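Local coordinates for protein Amuc_1100 (Akkermansia muciniphila, PDB 6KNY) that is of unknown function and probably sits in the bacterial membrane through a transmembrane helix that this construct lacks, at residues Gly121-Ala126 against Val145-Leu150. Sequence-based numbering, arbitrary orientation.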
loop_
_atom_site.group_PDB
_atom_site.type_symbol
_atom_site.label_atom_id
_atom_site.label_comp_id
_atom_site.label_asym_id
_atom_site.label_seq_id
_atom_site.Cartn_x
_atom_site.Cartn_y
_atom_site.Cartn_z
ATOM N N GLY A 121 -8.631 7.257 2.041
ATOM C CA GLY A 121 -9.275 5.957 2.199
ATOM C C GLY A 121 -9.003 5.038 1.027
ATOM O O GLY A 121 -8.841 3.832 1.196
ATOM N N PHE A 122 -8.953 5.599 -0.181
ATOM C CA PHE A 122 -8.519 4.823 -1.337
ATOM C C PHE A 122 -7.095 4.327 -1.128
ATOM O O PHE A 122 -6.810 3.143 -1.308
ATOM C CB PHE A 122 -8.596 5.669 -2.612
ATOM C CG PHE A 122 -7.833 5.080 -3.769
ATOM C CD1 PHE A 122 -8.390 4.059 -4.535
ATOM C CD2 PHE A 122 -6.549 5.512 -4.072
ATOM C CE1 PHE A 122 -7.678 3.496 -5.593
ATOM C CE2 PHE A 122 -5.846 4.959 -5.130
ATOM C CZ PHE A 122 -6.404 3.962 -5.889
ATOM N N GLU A 123 -6.193 5.226 -0.727
ATOM C CA GLU A 123 -4.788 4.851 -0.556
ATOM C C GLU A 123 -4.620 3.831 0.558
ATOM O O GLU A 123 -3.866 2.860 0.423
ATOM C CB GLU A 123 -3.934 6.090 -0.282
ATOM C CG GLU A 123 -2.462 5.792 -0.411
ATOM C CD GLU A 123 -1.587 7.012 -0.256
ATOM O OE1 GLU A 123 -2.002 7.972 0.430
ATOM O OE2 GLU A 123 -0.467 6.993 -0.806
ATOM N N LEU A 124 -5.330 4.028 1.669
ATOM C CA LEU A 124 -5.279 3.069 2.766
ATOM C C LEU A 124 -5.809 1.701 2.342
ATOM O O LEU A 124 -5.224 0.670 2.689
ATOM C CB LEU A 124 -6.070 3.620 3.953
ATOM C CG LEU A 124 -6.341 2.671 5.131
ATOM C CD1 LEU A 124 -5.053 2.005 5.638
ATOM C CD2 LEU A 124 -7.083 3.404 6.265
ATOM N N LYS A 125 -6.920 1.665 1.598
ATOM C CA LYS A 125 -7.457 0.364 1.189
ATOM C C LYS A 125 -6.498 -0.359 0.255
ATOM O O LYS A 125 -6.322 -1.579 0.367
ATOM C CB LYS A 125 -8.834 0.518 0.521
ATOM C CG LYS A 125 -9.956 0.789 1.526
ATOM C CD LYS A 125 -10.920 -0.414 1.750
ATOM C CE LYS A 125 -12.201 -0.075 2.545
ATOM N NZ LYS A 125 -12.481 -0.943 3.740
ATOM N N ALA A 126 -5.844 0.375 -0.657
ATOM C CA ALA A 126 -4.896 -0.251 -1.578
ATOM C C ALA A 126 -3.654 -0.762 -0.844
ATOM O O ALA A 126 -3.195 -1.892 -1.084
ATOM C CB ALA A 126 -4.499 0.743 -2.676
ATOM N N VAL A 145 6.893 0.639 6.219
ATOM C CA VAL A 145 5.936 1.091 5.217
ATOM C C VAL A 145 5.932 2.604 5.338
ATOM O O VAL A 145 5.415 3.154 6.318
ATOM C CB VAL A 145 4.529 0.517 5.414
ATOM C CG1 VAL A 145 3.609 1.012 4.296
ATOM C CG2 VAL A 145 4.578 -1.012 5.444
ATOM N N TYR A 146 6.511 3.282 4.357
ATOM C CA TYR A 146 6.703 4.722 4.418
ATOM C C TYR A 146 5.917 5.367 3.285
ATOM O O TYR A 146 6.077 4.984 2.121
ATOM C CB TYR A 146 8.186 5.073 4.313
ATOM C CG TYR A 146 8.407 6.519 3.965
ATOM C CD1 TYR A 146 8.154 7.524 4.895
ATOM C CD2 TYR A 146 8.855 6.882 2.705
ATOM C CE1 TYR A 146 8.342 8.858 4.570
ATOM C CE2 TYR A 146 9.050 8.212 2.374
ATOM C CZ TYR A 146 8.793 9.190 3.312
ATOM O OH TYR A 146 8.990 10.501 2.990
ATOM N N ARG A 147 5.074 6.337 3.634
ATOM C CA ARG A 147 4.122 6.925 2.696
ATOM C C ARG A 147 4.196 8.443 2.780
ATOM O O ARG A 147 3.679 9.037 3.741
ATOM C CB ARG A 147 2.711 6.431 2.997
ATOM C CG ARG A 147 1.594 7.076 2.171
ATOM C CD ARG A 147 0.264 7.076 2.969
ATOM N NE ARG A 147 0.264 8.123 3.995
ATOM C CZ ARG A 147 -0.236 9.343 3.827
ATOM N NH1 ARG A 147 -0.850 9.667 2.689
ATOM N NH2 ARG A 147 -0.147 10.232 4.806
ATOM N N PRO A 148 4.828 9.106 1.805
ATOM C CA PRO A 148 4.815 10.577 1.786
ATOM C C PRO A 148 3.395 11.118 1.700
ATOM O O PRO A 148 2.512 10.508 1.094
ATOM C CB PRO A 148 5.618 10.932 0.525
ATOM C CG PRO A 148 6.494 9.714 0.247
ATOM C CD PRO A 148 5.716 8.519 0.789
ATOM N N GLN A 149 3.173 12.275 2.318
ATOM C CA GLN A 149 1.848 12.887 2.262
ATOM C C GLN A 149 1.565 13.390 0.861
ATOM O O GLN A 149 2.461 13.876 0.168
ATOM C CB GLN A 149 1.731 14.051 3.249
ATOM C CG GLN A 149 1.780 13.621 4.704
ATOM C CD GLN A 149 1.790 14.797 5.661
ATOM O OE1 GLN A 149 1.419 15.917 5.294
ATOM N NE2 GLN A 149 2.248 14.559 6.888
ATOM N N LEU A 150 0.304 13.287 0.459
ATOM C CA LEU A 150 -0.160 13.833 -0.793
ATOM C C LEU A 150 -0.389 15.331 -0.660
ATOM O O LEU A 150 -0.646 15.830 0.434
ATOM C CB LEU A 150 -1.461 13.148 -1.208
ATOM C CG LEU A 150 -1.382 11.636 -1.404
ATOM C CD1 LEU A 150 -2.789 11.059 -1.659
ATOM C CD2 LEU A 150 -0.432 11.318 -2.557
#
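Glu123 and Arg147 form a single-contact salt bridge between a helix and the segment that follows a strand: Arg147 NH1 donates to Glu123 OE1 at 3.1 Å with an N-H...O angle of 153°. The acceptor lies at the guanidinium edge, close to its plane, whereas NH1 reaches the syn side of the carboxylate tilted well out of that plane. The two planes stand 85° apart, and Glu123 OE2 faces CG and CD of Arg147 instead of a second nitrogen, which rules out a coplanar two-bond pair. Glu123 runs extended beyond CG, which lies anti to the backbone N, and its OE2 comes within 3.6 Å of Arg147 CG. A bend at chi3 (77°) turns the guanidinium aside from the arginine's aliphatic chain, bringing NH1 to OE1. Leu150 CD1 packs 3.8 Å from Glu123 OE1, an apolar flank that would probably strengthen the attraction. Arg147 NH1 also salt-bridges Glu153, and NE bonds to Gly103 O, consistent with a guanidinium held in one orientation. A methionine in place of Arg147 would probably leave the buried Glu123 carboxylate without this countercharge and Glu153 without its partner on NH1. The bridge thus ties helix 117-134 to the chain leaving strand 141-146, while Met173 of strand 170-181 and Leu273 of strand 265-276 pack against Glu123.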